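Local coordinates for protein cellulase (Uncultured bacterium, PDB 3WX5) that probably hydrolyses the internal beta-1,4-glycosidic bonds of cellulose, as a family 12 glycoside hydrolase (endoglucanase), at residues V219-E224 with S235-T240; D202-V205 with Y209-P212; C50-L55 with N59-R64. All blocks are in the same frame, centred on the assembly; numbering follows the deposited sequence.

Contact 1 (V219-E224 with S235-T240); sequences VETGFE and SDFSVT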
ATOM      1  N   VAL A 219      -2.784  -6.377   2.379  1.00 11.18           N
ATOM      2  CA  VAL A 219      -3.335  -5.034   2.289  1.00 11.62           C
ATOM      3  C   VAL A 219      -2.316  -4.126   2.983  1.00 12.56           C
ATOM      4  O   VAL A 219      -2.118  -4.238   4.218  1.00 13.04           O
ATOM      5  CB  VAL A 219      -4.689  -4.944   3.052  1.00 11.60           C
ATOM      6  CG1 VAL A 219      -5.255  -3.503   2.994  1.00 10.90           C
ATOM      7  CG2 VAL A 219      -5.690  -5.929   2.435  1.00 12.48           C
ATOM      8  N   GLU A 220      -1.733  -3.200   2.215  1.00 11.77           N
ATOM      9  CA  GLU A 220      -0.648  -2.358   2.724  1.00 11.44           C
ATOM     10  C   GLU A 220      -1.012  -0.910   2.499  1.00 11.48           C
ATOM     11  O   GLU A 220      -1.770  -0.588   1.587  1.00 10.51           O
ATOM     12  CB  GLU A 220       0.676  -2.670   1.998  1.00 10.58           C
ATOM     13  CG  GLU A 220       0.796  -4.105   1.491  1.00 12.12           C
ATOM     14  CD  GLU A 220       2.224  -4.508   1.070  1.00 16.52           C
ATOM     15  OE1 GLU A 220       3.098  -3.629   0.881  1.00 16.21           O
ATOM     16  OE2 GLU A 220       2.496  -5.731   1.016  1.00 16.74           O
ATOM     17  N   THR A 221      -0.417  -0.012   3.276  1.00  9.57           N
ATOM     18  CA  THR A 221      -0.401   1.375   2.847  1.00  9.14           C
ATOM     19  C   THR A 221       0.903   2.033   3.275  1.00 10.19           C
ATOM     20  O   THR A 221       1.614   1.496   4.131  1.00 10.10           O
ATOM     21  CB  THR A 221      -1.606   2.145   3.420  1.00  9.49           C
ATOM     22  OG1 THR A 221      -1.722   3.398   2.731  1.00 10.43           O
ATOM     23  CG2 THR A 221      -1.418   2.389   4.954  1.00  8.73           C
ATOM     24  N   GLY A 222       1.260   3.137   2.629  1.00  9.05           N
ATOM     25  CA  GLY A 222       2.577   3.751   2.872  1.00  8.13           C
ATOM     26  C   GLY A 222       2.815   4.836   1.861  1.00 11.55           C
ATOM     27  O   GLY A 222       1.854   5.372   1.308  1.00 12.03           O
ATOM     28  N   PHE A 223       4.084   5.101   1.547  1.00 10.16           N
ATOM     29  CA  PHE A 223       4.419   6.231   0.678  1.00 11.16           C
ATOM     30  C   PHE A 223       5.358   5.697  -0.390  1.00 12.25           C
ATOM     31  O   PHE A 223       6.435   5.190  -0.063  1.00 11.47           O
ATOM     32  CB  PHE A 223       5.144   7.314   1.486  1.00 10.82           C
ATOM     33  CG  PHE A 223       4.361   7.792   2.695  1.00 10.85           C
ATOM     34  CD1 PHE A 223       3.338   8.719   2.535  1.00 10.49           C
ATOM     35  CD2 PHE A 223       4.593   7.248   3.964  1.00 14.59           C
ATOM     36  CE1 PHE A 223       2.588   9.152   3.627  1.00 12.45           C
ATOM     37  CE2 PHE A 223       3.819   7.657   5.075  1.00 12.31           C
ATOM     38  CZ  PHE A 223       2.837   8.625   4.901  1.00 10.85           C
ATOM     39  N   GLU A 224       4.998   5.831  -1.663  1.00  9.05           N
ATOM     40  CA  GLU A 224       6.022   5.584  -2.672  1.00  9.50           C
ATOM     41  C   GLU A 224       6.912   6.816  -2.752  1.00 11.20           C
ATOM     42  O   GLU A 224       6.430   7.937  -2.946  1.00  9.48           O
ATOM     43  CB  GLU A 224       5.420   5.248  -4.040  1.00 11.29           C
ATOM     44  CG  GLU A 224       4.600   3.950  -4.060  1.00 12.91           C
ATOM     45  CD  GLU A 224       4.254   3.503  -5.477  1.00 16.77           C
ATOM     46  OE1 GLU A 224       3.515   4.223  -6.187  1.00 13.32           O
ATOM     47  OE2 GLU A 224       4.768   2.453  -5.907  1.00 15.47           O
ATOM     48  N   SER A 235      -0.189   7.142  10.329  1.00 13.59           N
ATOM     49  CA  SER A 235      -0.825   6.977  11.657  1.00 15.01           C
ATOM     50  C   SER A 235      -2.159   6.235  11.616  1.00 13.27           C
ATOM     51  O   SER A 235      -2.877   6.304  10.623  1.00 14.40           O
ATOM     52  CB  SER A 235      -1.072   8.365  12.276  1.00 14.37           C
ATOM     53  OG  SER A 235       0.146   9.098  12.292  1.00 18.88           O
ATOM     54  N   ASP A 236      -2.525   5.601  12.728  1.00 13.82           N
ATOM     55  CA  ASP A 236      -3.912   5.184  12.958  1.00 15.73           C
ATOM     56  C   ASP A 236      -4.370   4.133  11.936  1.00 15.04           C
ATOM     57  O   ASP A 236      -5.542   4.121  11.540  1.00 14.47           O
ATOM     58  CB  ASP A 236      -4.871   6.393  12.855  1.00 18.35           C
ATOM     59  CG  ASP A 236      -4.547   7.524  13.845  1.00 24.55           C
ATOM     60  OD1 ASP A 236      -4.019   7.265  14.951  1.00 26.06           O
ATOM     61  OD2 ASP A 236      -4.890   8.682  13.511  1.00 28.08           O
ATOM     62  N   PHE A 237      -3.463   3.285  11.477  1.00 12.49           N
ATOM     63  CA  PHE A 237      -3.809   2.259  10.472  1.00 12.35           C
ATOM     64  C   PHE A 237      -4.687   1.165  11.096  1.00 12.88           C
ATOM     65  O   PHE A 237      -4.405   0.680  12.206  1.00 13.23           O
ATOM     66  CB  PHE A 237      -2.532   1.635   9.908  1.00 13.36           C
ATOM     67  CG  PHE A 237      -2.770   0.596   8.843  1.00 13.48           C
ATOM     68  CD1 PHE A 237      -3.255   0.955   7.584  1.00 13.64           C
ATOM     69  CD2 PHE A 237      -2.405  -0.728   9.059  1.00 10.77           C
ATOM     70  CE1 PHE A 237      -3.359  -0.000   6.565  1.00 12.18           C
ATOM     71  CE2 PHE A 237      -2.479  -1.686   8.032  1.00 14.81           C
ATOM     72  CZ  PHE A 237      -2.962  -1.319   6.787  1.00 13.27           C
ATOM     73  N   SER A 238      -5.727   0.764  10.372  0.50  5.96           N
ATOM     74  CA  SER A 238      -6.544  -0.368  10.757  0.50  5.11           C
ATOM     75  C   SER A 238      -7.041  -1.032   9.488  0.50  5.09           C
ATOM     76  O   SER A 238      -7.274  -0.382   8.482  0.50  2.48           O
ATOM     77  CB  SER A 238      -7.753   0.133  11.565  0.50  7.06           C
ATOM     78  OG  SER A 238      -8.565  -0.946  11.949  0.50 13.25           O
ATOM     79  N   VAL A 239      -7.127  -2.349   9.506  1.00 11.05           N
ATOM     80  CA  VAL A 239      -7.804  -3.060   8.422  1.00 12.01           C
ATOM     81  C   VAL A 239      -8.816  -3.999   9.023  1.00 13.21           C
ATOM     82  O   VAL A 239      -8.529  -4.622  10.046  1.00 15.00           O
ATOM     83  CB  VAL A 239      -6.821  -3.890   7.597  1.00 10.65           C
ATOM     84  CG1 VAL A 239      -7.608  -4.722   6.570  1.00 13.66           C
ATOM     85  CG2 VAL A 239      -5.809  -2.966   6.900  1.00 13.79           C
ATOM     86  N   THR A 240     -10.021  -4.045   8.447  1.00 13.23           N
ATOM     87  CA  THR A 240     -11.029  -5.008   8.908  1.00 12.92           C
ATOM     88  C   THR A 240     -11.511  -5.871   7.748  1.00 14.06           C
ATOM     89  O   THR A 240     -12.066  -5.367   6.762  1.00 12.05           O
ATOM     90  CB  THR A 240     -12.252  -4.323   9.570  1.00 10.76           C
ATOM     91  OG1 THR A 240     -11.816  -3.514  10.670  1.00 14.27           O
ATOM     92  CG2 THR A 240     -13.227  -5.404  10.121  1.00 15.27           C
TER

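Contact 2 (D202-V205 with Y209-P212); sequences DDAV and YISP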
ATOM      1  N   ASP A 202     -13.808  -4.878  -6.512  1.00  9.67           N
ATOM      2  CA  ASP A 202     -14.916  -5.299  -7.371  1.00 10.23           C
ATOM      3  C   ASP A 202     -14.909  -4.514  -8.684  1.00 11.82           C
ATOM      4  O   ASP A 202     -15.288  -5.051  -9.718  1.00 10.60           O
ATOM      5  CB  ASP A 202     -16.275  -5.113  -6.659  1.00 10.80           C
ATOM      6  CG  ASP A 202     -16.553  -6.199  -5.610  1.00 14.88           C
ATOM      7  OD1 ASP A 202     -15.723  -7.127  -5.463  1.00 13.71           O
ATOM      8  OD2 ASP A 202     -17.555  -6.069  -4.867  1.00 14.67           O
ATOM      9  N   ASP A 203     -14.443  -3.262  -8.652  1.00 10.16           N
ATOM     10  CA  ASP A 203     -14.354  -2.480  -9.901  1.00 11.59           C
ATOM     11  C   ASP A 203     -13.271  -3.077 -10.797  1.00 11.69           C
ATOM     12  O   ASP A 203     -13.464  -3.262 -12.005  1.00  9.92           O
ATOM     13  CB  ASP A 203     -14.063  -1.004  -9.595  1.00 10.51           C
ATOM     14  CG  ASP A 203     -13.862  -0.177 -10.855  1.00 14.19           C
ATOM     15  OD1 ASP A 203     -14.875   0.252 -11.474  1.00 12.85           O
ATOM     16  OD2 ASP A 203     -12.697  -0.029 -11.279  1.00 13.88           O
ATOM     17  N   ALA A 204     -12.113  -3.383 -10.203  1.00 11.20           N
ATOM     18  CA  ALA A 204     -11.038  -4.037 -10.958  1.00 10.95           C
ATOM     19  C   ALA A 204     -11.475  -5.392 -11.541  1.00 11.93           C
ATOM     20  O   ALA A 204     -11.135  -5.720 -12.692  1.00 13.01           O
ATOM     21  CB  ALA A 204      -9.804  -4.218 -10.062  1.00 10.21           C
ATOM     22  N   VAL A 205     -12.237  -6.174 -10.763  1.00 12.56           N
ATOM     23  CA  VAL A 205     -12.784  -7.420 -11.271  1.00 12.13           C
ATOM     24  C   VAL A 205     -13.710  -7.148 -12.458  1.00 13.68           C
ATOM     25  O   VAL A 205     -13.676  -7.866 -13.484  1.00 12.29           O
ATOM     26  CB  VAL A 205     -13.559  -8.189 -10.176  1.00 13.98           C
ATOM     27  CG1 VAL A 205     -14.434  -9.292 -10.808  1.00 15.66           C
ATOM     28  CG2 VAL A 205     -12.551  -8.790  -9.140  1.00  8.30           C
ATOM     29  N   TYR A 209      -9.463  -6.824 -14.806  1.00 10.65           N
ATOM     30  CA  TYR A 209      -8.062  -6.657 -14.386  1.00  9.24           C
ATOM     31  C   TYR A 209      -7.676  -7.607 -13.260  1.00 10.26           C
ATOM     32  O   TYR A 209      -6.487  -7.845 -13.028  1.00 11.49           O
ATOM     33  CB  TYR A 209      -7.799  -5.215 -13.924  1.00  8.50           C
ATOM     34  CG  TYR A 209      -8.065  -4.156 -14.999  1.00  9.84           C
ATOM     35  CD1 TYR A 209      -7.855  -4.432 -16.337  1.00 11.15           C
ATOM     36  CD2 TYR A 209      -8.321  -2.840 -14.639  1.00 10.84           C
ATOM     37  CE1 TYR A 209      -8.074  -3.441 -17.327  1.00 12.67           C
ATOM     38  CE2 TYR A 209      -8.528  -1.836 -15.617  1.00 11.96           C
ATOM     39  CZ  TYR A 209      -8.418  -2.158 -16.939  1.00 12.19           C
ATOM     40  OH  TYR A 209      -8.570  -1.169 -17.895  1.00 16.48           O
ATOM     41  N   ILE A 210      -8.656  -8.011 -12.462  1.00 10.63           N
ATOM     42  CA  ILE A 210      -8.388  -8.977 -11.400  1.00 11.36           C
ATOM     43  C   ILE A 210      -9.331 -10.151 -11.615  1.00 14.35           C
ATOM     44  O   ILE A 210     -10.528  -9.966 -11.829  1.00 14.74           O
ATOM     45  CB  ILE A 210      -8.611  -8.354 -10.003  1.00 12.54           C
ATOM     46  CG1 ILE A 210      -7.510  -7.314  -9.699  1.00 10.14           C
ATOM     47  CG2 ILE A 210      -8.582  -9.445  -8.922  1.00 12.93           C
ATOM     48  CD1 ILE A 210      -7.640  -6.674  -8.393  1.00 10.19           C
ATOM     49  N   SER A 211      -8.803 -11.363 -11.600  1.00 14.27           N
ATOM     50  CA  SER A 211      -9.682 -12.531 -11.604  1.00 16.32           C
ATOM     51  C   SER A 211     -10.247 -12.795 -10.216  1.00 14.41           C
ATOM     52  O   SER A 211      -9.500 -12.872  -9.241  1.00 14.43           O
ATOM     53  CB  SER A 211      -8.950 -13.782 -12.097  1.00 16.71           C
ATOM     54  OG  SER A 211      -9.724 -14.952 -11.825  1.00 20.71           O
ATOM     55  N   PRO A 212     -11.573 -13.024 -10.129  1.00 13.85           N
ATOM     56  CA  PRO A 212     -12.163 -13.256  -8.805  1.00 13.82           C
ATOM     57  C   PRO A 212     -11.697 -14.572  -8.168  1.00 13.95           C
ATOM     58  O   PRO A 212     -11.906 -14.784  -6.970  1.00 13.91           O
ATOM     59  CB  PRO A 212     -13.679 -13.236  -9.078  1.00 16.29           C
ATOM     60  CG  PRO A 212     -13.821 -13.624 -10.508  1.00 16.27           C
ATOM     61  CD  PRO A 212     -12.555 -13.140 -11.220  1.00 14.40           C
TER
HETATM   62  O   HOH W   1     -12.176 -10.238 -13.873  1.00 19.97           O

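Contact 3 (C50-L55 with N59-R64); sequences CIEIGL and NFILTR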
ATOM      1  N   CYS A  50      15.516   6.015   6.828  1.00 12.98           N
ATOM      2  CA  CYS A  50      15.148   5.498   8.143  1.00 15.52           C
ATOM      3  C   CYS A  50      13.702   5.820   8.461  1.00 14.61           C
ATOM      4  O   CYS A  50      13.209   6.880   8.106  1.00 13.56           O
ATOM      5  CB  CYS A  50      16.026   6.110   9.242  1.00 14.91           C
ATOM      6  SG  CYS A  50      17.798   5.770   8.986  1.00 19.88           S
ATOM      7  N   ILE A  51      13.030   4.901   9.149  1.00 12.65           N
ATOM      8  CA  ILE A  51      11.718   5.209   9.723  1.00 13.15           C
ATOM      9  C   ILE A  51      11.721   4.964  11.229  1.00 15.94           C
ATOM     10  O   ILE A  51      12.272   3.957  11.703  1.00 16.45           O
ATOM     11  CB  ILE A  51      10.583   4.375   9.059  1.00 13.44           C
ATOM     12  CG1 ILE A  51      10.890   2.869   9.096  1.00 13.18           C
ATOM     13  CG2 ILE A  51      10.397   4.848   7.596  1.00 13.98           C
ATOM     14  CD1 ILE A  51       9.784   1.975   8.438  1.00 15.54           C
ATOM     15  N   GLU A  52      11.016   5.822  11.955  1.00 14.48           N
ATOM     16  CA  GLU A  52      10.817   5.619  13.378  1.00 15.48           C
ATOM     17  C   GLU A  52       9.429   5.033  13.605  1.00 16.87           C
ATOM     18  O   GLU A  52       8.429   5.633  13.201  1.00 16.14           O
ATOM     19  CB  GLU A  52      10.983   6.949  14.123  1.00 16.15           C
ATOM     20  CG  GLU A  52      10.666   6.862  15.609  1.00 21.22           C
ATOM     21  CD  GLU A  52      10.914   8.193  16.319  1.00 32.76           C
ATOM     22  OE1 GLU A  52      12.081   8.465  16.637  1.00 33.09           O
ATOM     23  OE2 GLU A  52       9.978   9.022  16.425  1.00 39.96           O
ATOM     24  N   ILE A  53       9.390   3.821  14.158  1.00 15.82           N
ATOM     25  CA  ILE A  53       8.166   2.995  14.208  1.00 16.45           C
ATOM     26  C   ILE A  53       7.639   2.841  15.634  1.00 16.82           C
ATOM     27  O   ILE A  53       8.340   2.318  16.519  1.00 17.31           O
ATOM     28  CB  ILE A  53       8.408   1.558  13.681  1.00 16.22           C
ATOM     29  CG1 ILE A  53       9.127   1.579  12.332  1.00 15.36           C
ATOM     30  CG2 ILE A  53       7.064   0.820  13.510  1.00 15.91           C
ATOM     31  CD1 ILE A  53       9.551   0.201  11.866  1.00 17.13           C
ATOM     32  N   GLY A  54       6.372   3.180  15.823  1.00 14.90           N
ATOM     33  CA  GLY A  54       5.694   2.937  17.095  1.00 17.02           C
ATOM     34  C   GLY A  54       5.314   1.468  17.174  1.00 16.39           C
ATOM     35  O   GLY A  54       4.604   0.955  16.315  1.00 16.21           O
ATOM     36  N   LEU A  55       5.863   0.755  18.151  1.00 18.11           N
ATOM     37  CA  LEU A  55       5.668  -0.694  18.199  1.00 17.59           C
ATOM     38  C   LEU A  55       4.245  -1.149  18.555  1.00 17.45           C
ATOM     39  O   LEU A  55       3.862  -2.277  18.242  1.00 19.92           O
ATOM     40  CB  LEU A  55       6.697  -1.350  19.133  1.00 17.97           C
ATOM     41  CG  LEU A  55       8.142  -1.179  18.670  1.00 19.70           C
ATOM     42  CD1 LEU A  55       9.140  -1.738  19.702  1.00 22.67           C
ATOM     43  CD2 LEU A  55       8.360  -1.763  17.278  1.00 17.73           C
ATOM     44  N   ASN A  59       2.359   3.169  13.935  1.00 14.24           N
ATOM     45  CA  ASN A  59       2.581   4.504  13.344  1.00 14.09           C
ATOM     46  C   ASN A  59       4.068   4.611  12.973  1.00 15.17           C
ATOM     47  O   ASN A  59       4.919   4.076  13.686  1.00 15.06           O
ATOM     48  CB  ASN A  59       2.261   5.638  14.331  1.00 15.79           C
ATOM     49  CG  ASN A  59       0.796   5.708  14.715  1.00 16.23           C
ATOM     50  OD1 ASN A  59      -0.059   5.020  14.152  1.00 13.24           O
ATOM     51  ND2 ASN A  59       0.501   6.560  15.697  1.00 16.51           N
ATOM     52  N   PHE A  60       4.387   5.315  11.887  1.00 13.38           N
ATOM     53  CA  PHE A  60       5.797   5.513  11.517  1.00 13.63           C
ATOM     54  C   PHE A  60       6.050   6.857  10.863  1.00 14.97           C
ATOM     55  O   PHE A  60       5.160   7.425  10.224  1.00 13.97           O
ATOM     56  CB  PHE A  60       6.381   4.327  10.711  1.00 13.51           C
ATOM     57  CG  PHE A  60       5.812   4.167   9.309  1.00 12.11           C
ATOM     58  CD1 PHE A  60       6.309   4.936   8.246  1.00 12.86           C
ATOM     59  CD2 PHE A  60       4.833   3.214   9.047  1.00 13.36           C
ATOM     60  CE1 PHE A  60       5.800   4.797   6.941  1.00 16.40           C
ATOM     61  CE2 PHE A  60       4.332   3.023   7.727  1.00  9.09           C
ATOM     62  CZ  PHE A  60       4.814   3.825   6.676  1.00 13.30           C
ATOM     63  N   ILE A  61       7.252   7.394  11.059  1.00 13.75           N
ATOM     64  CA  ILE A  61       7.600   8.655  10.405  1.00 14.34           C
ATOM     65  C   ILE A  61       8.930   8.473   9.687  1.00 14.49           C
ATOM     66  O   ILE A  61       9.825   7.777  10.196  1.00 12.00           O
ATOM     67  CB  ILE A  61       7.662   9.821  11.450  1.00 13.60           C
ATOM     68  CG1 ILE A  61       8.011  11.154  10.777  1.00 15.67           C
ATOM     69  CG2 ILE A  61       8.688   9.504  12.537  1.00 18.59           C
ATOM     70  CD1 ILE A  61       7.670  12.382  11.638  1.00 17.50           C
ATOM     71  N   LEU A  62       9.040   9.038   8.475  1.00 13.53           N
ATOM     72  CA  LEU A  62      10.328   9.034   7.741  1.00 13.40           C
ATOM     73  C   LEU A  62      11.250  10.048   8.432  1.00 13.06           C
ATOM     74  O   LEU A  62      10.996  11.268   8.386  1.00 13.35           O
ATOM     75  CB  LEU A  62      10.124   9.437   6.275  1.00 12.61           C
ATOM     76  CG  LEU A  62       9.682   8.336   5.296  1.00 17.16           C
ATOM     77  CD1 LEU A  62      10.819   7.337   4.985  1.00 13.82           C
ATOM     78  CD2 LEU A  62       8.441   7.607   5.812  1.00 17.07           C
ATOM     79  N   THR A  63      12.300   9.548   9.073  1.00 14.43           N
ATOM     80  CA  THR A  63      13.261  10.429   9.734  1.00 15.08           C
ATOM     81  C   THR A  63      14.465  10.696   8.859  1.00 16.91           C
ATOM     82  O   THR A  63      15.231  11.643   9.105  1.00 17.25           O
ATOM     83  CB  THR A  63      13.740   9.864  11.094  1.00 16.00           C
ATOM     84  OG1 THR A  63      14.359   8.601  10.885  1.00 16.20           O
ATOM     85  CG2 THR A  63      12.566   9.715  12.066  1.00 15.85           C
ATOM     86  N   ARG A  64      14.642   9.867   7.835  1.00 14.80           N
ATOM     87  CA  ARG A  64      15.707  10.082   6.861  1.00 15.42           C
ATOM     88  C   ARG A  64      15.278   9.541   5.509  1.00 14.13           C
ATOM     89  O   ARG A  64      14.808   8.411   5.429  1.00 14.72           O
ATOM     90  CB  ARG A  64      16.983   9.376   7.317  1.00 16.58           C
ATOM     91  CG  ARG A  64      18.212   9.666   6.458  1.00 19.86           C
ATOM     92  CD  ARG A  64      19.423   8.857   6.950  1.00 23.57           C
ATOM     93  NE  ARG A  64      20.602   9.124   6.123  1.00 34.03           N
ATOM     94  CZ  ARG A  64      21.820   8.650   6.376  1.00 36.91           C
ATOM     95  NH1 ARG A  64      22.034   7.934   7.474  1.00 41.05           N
ATOM     96  NH2 ARG A  64      22.830   8.934   5.559  1.00 32.61           N
TER

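Contact 1 (V219-E224 with S235-T240)
Thr221 and Phe237 meet by a methyl group against a ring, a small-scale example of how two beta sheets close on each other through side chains. The threonine CG2 sits obliquely to the phenyl ring, 3.5 Å from Phe237 CE1 and just as near its CD1; the two side chains come from opposite sheets and run alongside each other head to tail. With chi1 at -167°, Thr221 swings OG1 away from its backbone N, which leaves the methyl for the ring and lets the hydroxyl make a weak hydrogen bond to Ala121 O. Further along, Phe237 CZ approaches Val219 O at 4.0 Å, the carbonyl oxygen lying at the ring edge and near its plane. Val219 CG1 then meets Val239 CG2, also at 4.0 Å. The axes of strands 219-222 and 237-240 come no closer than 9.0 Å and run antiparallel at 160°; the spacing is that of two facing sheets, here those of the family 12 beta-jelly-roll sandwich. In the second shell, Tyr36 packs edge-to-face with Phe237, and Ile79 and Tyr122 touch both Phe237 and Thr221. Val239 rests on Leu104 within its own sheet, and where the chain turns a corner at Asp236, Arg109 forms a salt bridge with its carboxylate.

Contact 2 (D202-V205 with Y209-P212)
Ile210 packs its side chain against the last turn of helix 197-206, touching both Ala204 and Val205. Its CB lies 4.1 Å from Val205 CG2, and the chain forks from there. The branch Ile210 CG2 remains with the valine, 4.0 Å from Val205 CG2, the two side chains crossing at about a right angle. The longer branch leads to the alanine: CG1 passes its methyl, and the terminal Ile210 CD1 comes to 3.7 Å from Ala204 CB. The extended chi2 of 180° lays CD1 alongside the alanine methyl; Ile181 and Leu142 also touch this isoleucine side chain. At the far end of the segment, Pro212 CD brushes Val205 CG1.

The backbone secures this packing. Tyr209 N donates to Ala204 O at 2.9 Å, tilted 22° from the carbonyl plane, and Ile210 N adds a weak bond of 3.4 Å to the same oxygen, Ala204 O. A water donates to Val205 O and, at 2.6 Å, to Ile210 O, bridging the helix end to the departing chain. Tyr209 turns its ring elsewhere, stacking on Phe173. The 6→1 bond from Tyr209 N back to Ala204 O, together with the apolar contact between the alanine and tyrosine CB atoms, fits a Schellman motif, which would here end the single helix of this largely beta chain.

Contact 3 (C50-L55 with N59-R64)
Cys50 O takes hydrogen bonds from two successive residues, Thr63 and Arg64, the signature of a classic beta bulge. Thr63 N makes the shortest of the three, 3.0 Å to Cys50 O, its donor tilted from the carbonyl plane; Arg64 N and Thr63 OG1 add weak ones. The threonine hydroxyl gets there because chi1 of 60° sets OG1 between the backbone N and the carbonyl carbon, turned back over the cysteine, where Thr63 OG1 also lies 3.4 Å from Cys50 CB. Cys50 N in turn donates to Arg64 O, at 2.9 Å.

Beyond the bulge the hairpin runs in regular antiparallel register. Glu52 and Ile61 form a hydrogen-bonded pair with reciprocal backbone bonds, and the bond from Glu52 N to Ile61 O lies in the carbonyl plane. Near the turn, Gly54 N reaches Asn59 O at 2.7 Å with an almost straight N-H...O angle of 170°.

The two faces differ in character. On one, Ile51 and Leu62 lie side by side, Ile51 CG2 resting 3.6 Å from Leu62 CD1; the same methyl also approaches Phe60 CD1 obliquely. Ile53 CG1 touches Phe60 CB at the next pair. On the other, Glu52 CB touches Ile61 CG2, and also Thr63 CG2 from the bulge, and the extended Arg64 passes Cys50 SG, with Arg64 CD 4.0 Å from the sulfur, on the way to a salt bridge with Glu66.

Cys50 is also tied by a disulfide to Cys23, beside strand 19-22, which pairs with 49-54. Strand 233-243 pairs with 60-65 on the other side of the hairpin. The apolar face, with Ile51, Ile53 and Phe60, packs on Val38 of strand 36-39 in the facing sheet.

Overall arrangement
Contacts 1 and 3 have centres 14 Å apart. Within the smaller sheet, where strands 60-65 and 233-243 are neighbours, Asp236 N meets Asn59 OD1 at 2.9 Å in a probable hydrogen bond; between the sheets, Phe223 CE2 packs 3.9 Å from Phe60 CE1. Contact 1 occupies the middle of the sandwich, whereas contact 3 lies within the smaller sheet, toward its edge strand 19-22. Contact 2 lies across the chain's centre from contact 3; its centre is about 33 Å from that of contact 3 and 21 Å from that of contact 1. Helix 197-206 leads along the chain into strand 215-225, whose sheet curves round the substrate cleft in family 12 enzymes; contact 1 probably lies behind the cleft floor, Glu220 pointing away from the smaller sheet.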